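PDB 3WCZ: aldo-keto reductase AKR2E4 from Bombyx mori, which catalyses NADP-dependent carbonyl reduction, with high activity toward 3-dehydroecdysone, and may take part in the regulation of molting. Local coordinates for residues N179-E182 / T188-P191; V157-A162 / M204-F209; Q164-V169 / V193-S198. All coordinates share one frame; numbering follows the deposited sequence.

Contact 1: residues N179-E182 / T188-P191. With NAP (NADP nicotinamide-adenine-dinucleotide phosphate), chain B; EDO (1,2-ethanediol), chain F.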
loop_
_atom_site.group_PDB
_atom_site.type_symbol
_atom_site.label_atom_id
_atom_site.label_comp_id
_atom_site.label_asym_id
_atom_site.label_seq_id
_atom_site.Cartn_x
_atom_site.Cartn_y
_atom_site.Cartn_z
ATOM N N ASN A 179 1.965 8.818 1.251
ATOM C CA ASN A 179 1.870 8.640 -0.187
ATOM C C ASN A 179 2.195 7.182 -0.453
ATOM O O ASN A 179 3.319 6.734 -0.148
ATOM C CB ASN A 179 2.799 9.611 -0.943
ATOM C CG ASN A 179 2.603 9.584 -2.467
ATOM O OD1 ASN A 179 1.571 9.151 -2.968
ATOM N ND2 ASN A 179 3.573 10.140 -3.189
ATOM N N GLN A 180 1.225 6.441 -0.997
ATOM C CA GLN A 180 1.436 5.036 -1.310
ATOM C C GLN A 180 1.827 4.898 -2.776
ATOM O O GLN A 180 1.052 5.254 -3.679
ATOM C CB GLN A 180 0.174 4.218 -0.984
ATOM C CG GLN A 180 0.293 2.751 -1.381
ATOM C CD GLN A 180 -0.852 1.819 -1.026
ATOM O OE1 GLN A 180 -1.252 1.000 -1.872
ATOM N NE2 GLN A 180 -1.378 1.903 0.181
ATOM N N ILE A 181 3.050 4.433 -3.004
ATOM C CA ILE A 181 3.629 4.405 -4.348
ATOM C C ILE A 181 4.387 3.086 -4.548
ATOM O O ILE A 181 4.674 2.353 -3.584
ATOM C CB ILE A 181 4.571 5.621 -4.586
ATOM C CG1 ILE A 181 5.648 5.675 -3.521
ATOM C CG2 ILE A 181 3.742 6.893 -4.606
ATOM C CD1 ILE A 181 6.753 6.719 -3.793
ATOM N N GLU A 182 4.708 2.783 -5.797
ATOM C CA GLU A 182 5.429 1.559 -6.120
ATOM C C GLU A 182 6.894 1.667 -5.757
ATOM O O GLU A 182 7.579 2.541 -6.276
ATOM C CB GLU A 182 5.301 1.257 -7.612
ATOM C CG GLU A 182 5.931 -0.059 -7.944
ATOM C CD GLU A 182 5.836 -0.462 -9.389
ATOM O OE1 GLU A 182 4.891 -0.087 -10.098
ATOM O OE2 GLU A 182 6.712 -1.232 -9.821
ATOM N N THR A 188 12.793 2.116 -7.859
ATOM C CA THR A 188 13.176 2.444 -6.499
ATOM C C THR A 188 12.664 3.811 -6.003
ATOM O O THR A 188 12.665 4.084 -4.795
ATOM C CB THR A 188 14.689 2.394 -6.338
ATOM O OG1 THR A 188 15.279 3.302 -7.266
ATOM C CG2 THR A 188 15.231 1.005 -6.577
ATOM N N GLN A 189 12.256 4.667 -6.939
ATOM C CA GLN A 189 11.676 5.984 -6.643
ATOM C C GLN A 189 12.451 6.748 -5.580
ATOM O O GLN A 189 11.862 7.325 -4.641
ATOM C CB GLN A 189 10.186 5.893 -6.253
ATOM C CG GLN A 189 9.354 5.129 -7.271
ATOM C CD GLN A 189 7.987 5.710 -7.498
ATOM O OE1 GLN A 189 7.839 6.919 -7.746
ATOM N NE2 GLN A 189 6.990 4.874 -7.478
ATOM N N GLU A 190 13.773 6.832 -5.721
ATOM C CA GLU A 190 14.565 7.445 -4.672
ATOM C C GLU A 190 14.259 8.933 -4.469
ATOM O O GLU A 190 14.056 9.374 -3.342
ATOM C CB GLU A 190 16.054 7.145 -4.865
ATOM C CG GLU A 190 16.331 5.635 -4.632
ATOM C CD GLU A 190 17.602 5.115 -5.302
ATOM O OE1 GLU A 190 18.653 5.651 -4.981
ATOM O OE2 GLU A 190 17.560 4.193 -6.157
ATOM N N PRO A 191 14.212 9.723 -5.545
ATOM C CA PRO A 191 13.914 11.139 -5.326
ATOM C C PRO A 191 12.517 11.379 -4.750
ATOM O O PRO A 191 12.379 12.224 -3.886
ATOM C CB PRO A 191 14.100 11.753 -6.720
ATOM C CG PRO A 191 15.104 10.833 -7.391
ATOM C CD PRO A 191 14.733 9.479 -6.897
HETATM P PA NAP B . 3.409 -8.154 -4.357
HETATM O O1A NAP B . 3.153 -8.164 -2.908
HETATM O O2A NAP B . 4.361 -7.263 -4.992
HETATM O O5B NAP B . 3.637 -9.580 -4.949
HETATM C C5B NAP B . 2.776 -10.636 -4.650
HETATM C C4B NAP B . 3.210 -11.974 -5.230
HETATM O O4B NAP B . 4.375 -12.446 -4.525
HETATM C C3B NAP B . 2.208 -13.064 -5.198
HETATM O O3B NAP B . 2.357 -13.797 -6.390
HETATM C C2B NAP B . 2.594 -13.831 -4.026
HETATM O O2B NAP B . 2.176 -15.181 -4.050
HETATM C C1B NAP B . 4.096 -13.730 -4.020
HETATM N N9A NAP B . 4.753 -13.805 -2.732
HETATM C C8A NAP B . 4.325 -13.218 -1.596
HETATM N N7A NAP B . 5.197 -13.368 -0.620
HETATM C C5A NAP B . 6.247 -14.093 -1.119
HETATM C C6A NAP B . 7.446 -14.557 -0.568
HETATM N N6A NAP B . 7.822 -14.371 0.766
HETATM N N1A NAP B . 8.254 -15.253 -1.387
HETATM C C2A NAP B . 7.932 -15.464 -2.662
HETATM N N3A NAP B . 6.796 -15.023 -3.230
HETATM C C4A NAP B . 5.958 -14.322 -2.451
HETATM O O3 NAP B . 1.963 -7.903 -5.044
HETATM P PN NAP B . 1.028 -6.690 -5.483
HETATM O O1N NAP B . -0.356 -7.193 -5.289
HETATM O O2N NAP B . 1.459 -6.245 -6.835
HETATM O O5D NAP B . 1.327 -5.485 -4.490
HETATM C C5D NAP B . 1.088 -5.604 -3.128
HETATM C C4D NAP B . -0.105 -4.800 -2.592
HETATM O O4D NAP B . 0.101 -3.408 -2.747
HETATM C C3D NAP B . -1.397 -5.042 -3.302
HETATM O O3D NAP B . -1.954 -6.308 -3.013
HETATM C C2D NAP B . -2.180 -3.901 -2.880
HETATM O O2D NAP B . -2.602 -4.047 -1.553
HETATM C C1D NAP B . -1.164 -2.788 -3.011
HETATM N N1N NAP B . -1.072 -2.067 -4.285
HETATM C C2N NAP B . -1.526 -0.804 -4.380
HETATM C C3N NAP B . -1.424 -0.124 -5.567
HETATM C C7N NAP B . -1.901 1.279 -5.575
HETATM O O7N NAP B . -1.993 1.966 -4.529
HETATM N N7N NAP B . -2.098 1.834 -6.789
HETATM C C4N NAP B . -0.918 -0.746 -6.724
HETATM C C5N NAP B . -0.431 -2.056 -6.616
HETATM C C6N NAP B . -0.529 -2.673 -5.375
HETATM P P2B NAP B . 1.313 -15.837 -2.870
HETATM O O1X NAP B . 1.040 -17.264 -3.386
HETATM O O2X NAP B . 2.148 -15.876 -1.666
HETATM O O3X NAP B . 0.056 -15.016 -2.726
HETATM C C1 EDO F . 4.741 8.270 -8.428
HETATM O O1 EDO F . 5.619 7.334 -9.077
HETATM C C2 EDO F . 3.406 8.269 -9.108
HETATM O O2 EDO F . 2.884 6.936 -9.216
HETATM O O HOH W 1 3.849 4.519 -8.057
#

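Contact 2: residues V157-A162 / M204-F209. With NAP (NADP nicotinamide-adenine-dinucleotide phosphate), chain B; EDO (1,2-ethanediol), chain F.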
loop_
_atom_site.group_PDB
_atom_site.type_symbol
_atom_site.label_atom_id
_atom_site.label_comp_id
_atom_site.label_asym_id
_atom_site.label_seq_id
_atom_site.Cartn_x
_atom_site.Cartn_y
_atom_site.Cartn_z
ATOM N N VAL A 157 -2.675 9.922 0.258
ATOM C CA VAL A 157 -2.819 9.780 -1.177
ATOM C C VAL A 157 -2.012 8.596 -1.684
ATOM O O VAL A 157 -1.214 7.989 -0.940
ATOM C CB VAL A 157 -2.398 11.093 -1.908
ATOM C CG1 VAL A 157 -3.293 12.244 -1.490
ATOM C CG2 VAL A 157 -0.892 11.410 -1.699
ATOM N N SER A 158 -2.208 8.275 -2.956
ATOM C CA SER A 158 -1.470 7.194 -3.585
ATOM C C SER A 158 -1.199 7.603 -5.029
ATOM O O SER A 158 -2.027 8.288 -5.661
ATOM C CB SER A 158 -2.320 5.925 -3.513
ATOM O OG SER A 158 -1.654 4.781 -4.021
ATOM N N ASN A 159 -0.059 7.190 -5.558
ATOM C CA ASN A 159 0.298 7.469 -6.942
ATOM C C ASN A 159 0.381 8.965 -7.236
ATOM O O ASN A 159 0.144 9.396 -8.365
ATOM C CB ASN A 159 -0.658 6.780 -7.915
ATOM C CG ASN A 159 -0.655 5.293 -7.755
ATOM O OD1 ASN A 159 -1.626 4.660 -7.284
ATOM N ND2 ASN A 159 0.424 4.704 -8.158
ATOM N N PHE A 160 0.794 9.749 -6.247
ATOM C CA PHE A 160 1.070 11.164 -6.478
ATOM C C PHE A 160 2.559 11.382 -6.735
ATOM O O PHE A 160 3.410 10.877 -5.993
ATOM C CB PHE A 160 0.652 12.056 -5.296
ATOM C CG PHE A 160 -0.817 12.422 -5.279
ATOM C CD1 PHE A 160 -1.801 11.459 -5.435
ATOM C CD2 PHE A 160 -1.218 13.735 -5.045
ATOM C CE1 PHE A 160 -3.136 11.805 -5.393
ATOM C CE2 PHE A 160 -2.567 14.081 -5.023
ATOM C CZ PHE A 160 -3.511 13.128 -5.174
ATOM N N ASN A 161 2.902 12.173 -7.746
ATOM C CA ASN A 161 4.297 12.472 -8.013
ATOM C C ASN A 161 4.767 13.682 -7.215
ATOM O O ASN A 161 4.017 14.269 -6.431
ATOM C CB ASN A 161 4.526 12.617 -9.526
ATOM C CG ASN A 161 3.854 13.830 -10.129
ATOM O OD1 ASN A 161 3.679 14.859 -9.486
ATOM N ND2 ASN A 161 3.475 13.709 -11.397
ATOM N N ALA A 162 6.023 14.056 -7.391
ATOM C CA ALA A 162 6.586 15.072 -6.518
ATOM C C ALA A 162 5.908 16.425 -6.681
ATOM O O ALA A 162 5.670 17.123 -5.695
ATOM C CB ALA A 162 8.100 15.199 -6.742
ATOM N N MET A 204 4.147 4.327 1.834
ATOM C CA MET A 204 3.802 2.914 1.736
ATOM C C MET A 204 4.284 2.438 0.373
ATOM O O MET A 204 4.074 3.124 -0.626
ATOM C CB MET A 204 2.292 2.676 1.888
ATOM C CG MET A 204 1.766 2.911 3.289
ATOM S SD MET A 204 -0.039 2.720 3.435
ATOM C CE MET A 204 -0.193 0.925 3.342
ATOM N N ALA A 205 4.984 1.296 0.357
ATOM C CA ALA A 205 5.571 0.714 -0.846
ATOM C C ALA A 205 4.741 -0.447 -1.355
ATOM O O ALA A 205 4.716 -1.551 -0.756
ATOM C CB ALA A 205 7.005 0.232 -0.531
ATOM N N TYR A 206 4.032 -0.206 -2.455
ATOM C CA TYR A 206 3.269 -1.256 -3.102
ATOM C C TYR A 206 4.101 -2.038 -4.125
ATOM O O TYR A 206 5.175 -1.614 -4.516
ATOM C CB TYR A 206 1.958 -0.712 -3.660
ATOM C CG TYR A 206 1.934 0.115 -4.912
ATOM C CD1 TYR A 206 2.250 -0.416 -6.158
ATOM C CD2 TYR A 206 1.452 1.412 -4.865
ATOM C CE1 TYR A 206 2.107 0.336 -7.319
ATOM C CE2 TYR A 206 1.322 2.169 -6.014
ATOM C CZ TYR A 206 1.619 1.614 -7.233
ATOM O OH TYR A 206 1.471 2.311 -8.396
ATOM N N SER A 207 3.558 -3.195 -4.507
ATOM C CA SER A 207 4.244 -4.191 -5.340
ATOM C C SER A 207 5.693 -4.348 -4.900
ATOM O O SER A 207 6.610 -4.242 -5.700
ATOM C CB SER A 207 4.138 -3.830 -6.828
ATOM O OG SER A 207 2.789 -3.753 -7.285
ATOM N N PRO A 208 5.893 -4.607 -3.607
ATOM C CA PRO A 208 7.245 -4.625 -3.042
ATOM C C PRO A 208 8.152 -5.729 -3.603
ATOM O O PRO A 208 9.376 -5.587 -3.508
ATOM C CB PRO A 208 7.000 -4.860 -1.556
ATOM C CG PRO A 208 5.723 -5.615 -1.502
ATOM C CD PRO A 208 4.883 -4.966 -2.599
ATOM N N PHE A 209 7.589 -6.800 -4.172
ATOM C CA PHE A 209 8.428 -7.856 -4.720
ATOM C C PHE A 209 8.855 -7.576 -6.156
ATOM O O PHE A 209 9.669 -8.341 -6.721
ATOM C CB PHE A 209 7.741 -9.211 -4.595
ATOM C CG PHE A 209 7.517 -9.638 -3.164
ATOM C CD1 PHE A 209 8.590 -9.799 -2.295
ATOM C CD2 PHE A 209 6.252 -9.855 -2.684
ATOM C CE1 PHE A 209 8.360 -10.206 -0.986
ATOM C CE2 PHE A 209 6.026 -10.282 -1.419
ATOM C CZ PHE A 209 7.069 -10.450 -0.560
HETATM P PA NAP B . 3.409 -8.154 -4.357
HETATM O O1A NAP B . 3.153 -8.164 -2.908
HETATM O O2A NAP B . 4.361 -7.263 -4.992
HETATM O O5B NAP B . 3.637 -9.580 -4.949
HETATM C C5B NAP B . 2.776 -10.636 -4.650
HETATM C C4B NAP B . 3.210 -11.974 -5.230
HETATM O O4B NAP B . 4.375 -12.446 -4.525
HETATM C C3B NAP B . 2.208 -13.064 -5.198
HETATM O O3B NAP B . 2.357 -13.797 -6.390
HETATM C C2B NAP B . 2.594 -13.831 -4.026
HETATM O O2B NAP B . 2.176 -15.181 -4.050
HETATM C C1B NAP B . 4.096 -13.730 -4.020
HETATM N N9A NAP B . 4.753 -13.805 -2.732
HETATM C C8A NAP B . 4.325 -13.218 -1.596
HETATM N N7A NAP B . 5.197 -13.368 -0.620
HETATM C C5A NAP B . 6.247 -14.093 -1.119
HETATM C C6A NAP B . 7.446 -14.557 -0.568
HETATM N N6A NAP B . 7.822 -14.371 0.766
HETATM N N1A NAP B . 8.254 -15.253 -1.387
HETATM C C2A NAP B . 7.932 -15.464 -2.662
HETATM N N3A NAP B . 6.796 -15.023 -3.230
HETATM C C4A NAP B . 5.958 -14.322 -2.451
HETATM O O3 NAP B . 1.963 -7.903 -5.044
HETATM P PN NAP B . 1.028 -6.690 -5.483
HETATM O O1N NAP B . -0.356 -7.193 -5.289
HETATM O O2N NAP B . 1.459 -6.245 -6.835
HETATM O O5D NAP B . 1.327 -5.485 -4.490
HETATM C C5D NAP B . 1.088 -5.604 -3.128
HETATM C C4D NAP B . -0.105 -4.800 -2.592
HETATM O O4D NAP B . 0.101 -3.408 -2.747
HETATM C C3D NAP B . -1.397 -5.042 -3.302
HETATM O O3D NAP B . -1.954 -6.308 -3.013
HETATM C C2D NAP B . -2.180 -3.901 -2.880
HETATM O O2D NAP B . -2.602 -4.047 -1.553
HETATM C C1D NAP B . -1.164 -2.788 -3.011
HETATM N N1N NAP B . -1.072 -2.067 -4.285
HETATM C C2N NAP B . -1.526 -0.804 -4.380
HETATM C C3N NAP B . -1.424 -0.124 -5.567
HETATM C C7N NAP B . -1.901 1.279 -5.575
HETATM O O7N NAP B . -1.993 1.966 -4.529
HETATM N N7N NAP B . -2.098 1.834 -6.789
HETATM C C4N NAP B . -0.918 -0.746 -6.724
HETATM C C5N NAP B . -0.431 -2.056 -6.616
HETATM C C6N NAP B . -0.529 -2.673 -5.375
HETATM P P2B NAP B . 1.313 -15.837 -2.870
HETATM O O1X NAP B . 1.040 -17.264 -3.386
HETATM O O2X NAP B . 2.148 -15.876 -1.666
HETATM O O3X NAP B . 0.056 -15.016 -2.726
HETATM C C1 EDO F . 4.741 8.270 -8.428
HETATM O O1 EDO F . 5.619 7.334 -9.077
HETATM C C2 EDO F . 3.406 8.269 -9.108
HETATM O O2 EDO F . 2.884 6.936 -9.216
#

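Contact 3: residues Q164-V169 / V193-S198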
loop_
_atom_site.group_PDB
_atom_site.type_symbol
_atom_site.label_atom_id
_atom_site.label_comp_id
_atom_site.label_asym_id
_atom_site.label_seq_id
_atom_site.Cartn_x
_atom_site.Cartn_y
_atom_site.Cartn_z
ATOM N N GLN A 164 2.858 16.977 -7.660
ATOM C CA GLN A 164 1.521 16.872 -7.093
ATOM C C GLN A 164 1.555 16.908 -5.571
ATOM O O GLN A 164 0.699 17.526 -4.938
ATOM C CB GLN A 164 0.843 15.589 -7.581
ATOM C CG GLN A 164 0.580 15.627 -9.061
ATOM C CD GLN A 164 0.171 14.285 -9.647
ATOM O OE1 GLN A 164 0.547 13.210 -9.159
ATOM N NE2 GLN A 164 -0.611 14.340 -10.702
ATOM N N ILE A 165 2.539 16.259 -4.974
ATOM C CA ILE A 165 2.709 16.314 -3.533
ATOM C C ILE A 165 2.972 17.762 -3.085
ATOM O O ILE A 165 2.327 18.243 -2.140
ATOM C CB ILE A 165 3.841 15.387 -3.068
ATOM C CG1 ILE A 165 3.414 13.928 -3.139
ATOM C CG2 ILE A 165 4.281 15.743 -1.656
ATOM C CD1 ILE A 165 2.311 13.539 -2.184
ATOM N N THR A 166 3.886 18.442 -3.763
ATOM C CA THR A 166 4.184 19.833 -3.401
ATOM C C THR A 166 2.923 20.708 -3.522
ATOM O O THR A 166 2.635 21.524 -2.623
ATOM C CB THR A 166 5.318 20.366 -4.294
ATOM O OG1 THR A 166 6.505 19.638 -3.988
ATOM C CG2 THR A 166 5.565 21.857 -4.104
ATOM N N ARG A 167 2.170 20.558 -4.611
ATOM C CA ARG A 167 0.994 21.385 -4.816
ATOM C C ARG A 167 -0.044 21.086 -3.765
ATOM O O ARG A 167 -0.713 21.988 -3.243
ATOM C CB ARG A 167 0.430 21.147 -6.211
ATOM C CG ARG A 167 -0.785 21.989 -6.548
ATOM C CD ARG A 167 -1.029 22.043 -8.056
ATOM N NE ARG A 167 -2.223 22.820 -8.383
ATOM C CZ ARG A 167 -3.454 22.332 -8.381
ATOM N NH1 ARG A 167 -3.711 21.063 -8.084
ATOM N NH2 ARG A 167 -4.480 23.134 -8.669
ATOM N N LEU A 168 -0.225 19.813 -3.455
ATOM C CA LEU A 168 -1.184 19.416 -2.452
ATOM C C LEU A 168 -0.809 19.994 -1.102
ATOM O O LEU A 168 -1.676 20.588 -0.438
ATOM C CB LEU A 168 -1.310 17.877 -2.426
ATOM C CG LEU A 168 -2.305 17.313 -1.420
ATOM C CD1 LEU A 168 -3.690 17.877 -1.702
ATOM C CD2 LEU A 168 -2.338 15.790 -1.470
ATOM N N VAL A 169 0.468 19.912 -0.711
ATOM C CA VAL A 169 0.945 20.451 0.550
ATOM C C VAL A 169 0.759 21.977 0.626
ATOM O O VAL A 169 0.343 22.502 1.659
ATOM C CB VAL A 169 2.425 20.073 0.803
ATOM C CG1 VAL A 169 2.962 20.835 1.988
ATOM C CG2 VAL A 169 2.545 18.563 1.014
ATOM N N VAL A 193 10.649 9.356 -2.875
ATOM C CA VAL A 193 10.660 8.957 -1.470
ATOM C C VAL A 193 11.326 10.026 -0.606
ATOM O O VAL A 193 10.797 10.435 0.434
ATOM C CB VAL A 193 11.320 7.591 -1.280
ATOM C CG1 VAL A 193 11.604 7.327 0.169
ATOM C CG2 VAL A 193 10.444 6.511 -1.857
ATOM N N ALA A 194 12.486 10.495 -1.039
ATOM C CA ALA A 194 13.195 11.531 -0.290
ATOM C C ALA A 194 12.344 12.797 -0.164
ATOM O O ALA A 194 12.289 13.428 0.891
ATOM C CB ALA A 194 14.533 11.841 -0.939
ATOM N N HIS A 195 11.679 13.187 -1.248
ATOM C CA HIS A 195 10.826 14.374 -1.230
ATOM C C HIS A 195 9.721 14.213 -0.194
ATOM O O HIS A 195 9.480 15.093 0.638
ATOM C CB HIS A 195 10.267 14.547 -2.638
ATOM C CG HIS A 195 9.404 15.752 -2.826
ATOM N ND1 HIS A 195 9.888 17.041 -2.745
ATOM C CD2 HIS A 195 8.101 15.855 -3.147
ATOM C CE1 HIS A 195 8.902 17.885 -2.997
ATOM N NE2 HIS A 195 7.810 17.188 -3.246
ATOM N N CYS A 196 9.013 13.097 -0.250
ATOM C CA CYS A 196 7.927 12.883 0.696
ATOM C C CYS A 196 8.438 12.886 2.127
ATOM O O CYS A 196 7.864 13.543 3.002
ATOM C CB CYS A 196 7.190 11.583 0.387
ATOM S SG CYS A 196 6.241 11.643 -1.166
ATOM N N GLN A 197 9.511 12.157 2.380
ATOM C CA GLN A 197 10.034 12.072 3.736
ATOM C C GLN A 197 10.475 13.430 4.241
ATOM O O GLN A 197 10.247 13.754 5.425
ATOM C CB GLN A 197 11.148 11.043 3.794
ATOM C CG GLN A 197 10.609 9.616 3.623
ATOM C CD GLN A 197 11.691 8.560 3.612
ATOM O OE1 GLN A 197 12.864 8.847 3.354
ATOM N NE2 GLN A 197 11.286 7.311 3.869
ATOM N N SER A 198 11.061 14.236 3.369
ATOM C CA SER A 198 11.482 15.578 3.781
ATOM C C SER A 198 10.300 16.430 4.239
ATOM O O SER A 198 10.486 17.380 5.030
ATOM C CB SER A 198 12.231 16.310 2.674
ATOM O OG SER A 198 11.354 16.791 1.656
#

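Contact 1: residues N179-E182 / T188-P191
The side-chain amide of Q189 reaches back from the start of helix 190-198 to the end of strand 178-182, where it meets E182 and I181. Its NE2 donates to the backbone oxygen of E182, with NE2 and O 2.7 Å apart and an N-H...O angle of 156°. The donor lies in the carbonyl plane of E182, on a lone pair of that oxygen. The oxygen also accepts from N187 ND2, so two donors grip it.

A bend at chi2 (-142°) turns the Q189 amide to the end of the strand. A water accepts from Q189 NE2 at 3.2 Å and from the backbone N of E182. It thus spans both segments. The other end of the amide is taken by a 1,2-ethanediol, probably from the crystallisation liquor: its O1 donates to Q189 OE1 at 2.6 Å.

I181 supplies the apolar side of the contact. Its CB lies 3.8 Å from Q189 NE2, and its CD1 is 4.0 Å from Q189 CD. The two side chains run obliquely to one another. E182 adds its CB, while its carboxylate leads away and is bound by the backbone N atoms of V294 and I295.

Q189 is the N-cap residue of helix 190-198. The contact closes the loop between strand and helix in one beta-alpha-beta unit of the TIM barrel, at the barrel end where NADP binds.

Contact 2: residues V157-A162 / M204-F209
N159 and Y206 meet through their polar ends. N159 ND2 donates to Y206 OH over 2.6 Å, with an N-H...O angle of 147°. The hydroxyl lies in the amide plane of N159, and ND2 sits at the edge of the tyrosine ring. The amide and ring planes are 61° apart.

One face of the Y206 ring carries the nicotinamide of NADP. C4N lies over the ring centre, 3.1 Å above its plane. Chi1 of Y206 is 75°, which sets CG between the backbone N and the carbonyl carbon and brings the ring face against the nicotinamide.

The other end of the N159 amide, OD1, accepts from NADP N7N at 2.9 Å. S158 OG lies 2.9 Å from NADP O7N, but Q180 O is its stronger partner. Farther along, S207 OG donates to NADP O2N at 2.9 Å.

N159 therefore uses both ends of one amide, as donor to the tyrosine and as acceptor from the carboxamide. This fixes its rotation. The Y206 ring lying flat against it and the bond to N159 probably hold the plane and the turn of the nicotinamide, whose C4N is the hydride-carrying carbon.

Contact 3: residues Q164-V169 / V193-S198
T166 and H195 meet in a polar contact between their helices. T166 OG1 lies 2.9 Å from H195 NE2 in a weak hydrogen bond, and either atom could be the donor. The hydroxyl sits at the edge of the imidazole, in its plane, and the two side chains are roughly perpendicular. CG of H195 is anti to the backbone N (chi1 -178°), which extends the ring from helix 190-198 to helix 162-170. Chi1 of T166 is -66°, which sets OG1 beside the backbone N, anti to the carbonyl carbon. Both polar atoms share a further partner, A162 O, which is bonded to T166 OG1 and more weakly to H195 NE2.

I165 adds the apolar part of the contact. Its CG2 is 4.1 Å from H195 CD2, and the two side chains lie alongside one another, pointing opposite ways. Its CG1 packs against C196 SG, also at 4.1 Å. A leucine in place of H195 would probably leave T166 OG1 without its partner on the other helix and also give up the weak bond to A162 O.

The two helix segments run nearly parallel, 17° apart, with their axes 10.9 Å from each other. They belong to neighbouring helices on the outside of the barrel. I165 and C196 both touch N179 of strand 178-182, and I165 also touches V157 of strand 152-158. Helix 162-170 also packs through R167 and L168 against helix 136-148.

Contacts 1 and 2 both lie at the cofactor; contact 3 lies outside them. Contacts 1 and 2 are about 5 Å apart, centre to centre. Strand 178-182 of contact 1 runs between strands 152-158 and 202-206 of contact 2. Q180 O to S158 OG, 2.8 Å, and I181 O to Y206 N, 2.9 Å, are probable hydrogen bonds between them. Both touch NADP, and Y206 of contact 2 lies about 7 Å, side chain to side chain, from Y58, the proton donor by similarity. Contact 3 is on the outer helices, its centre about 12 Å from that of contact 2. It meets contact 1 where N179 ND2 lies 3.7 Å from C196 SG. Its I165 side chain is about 13 Å from NADP.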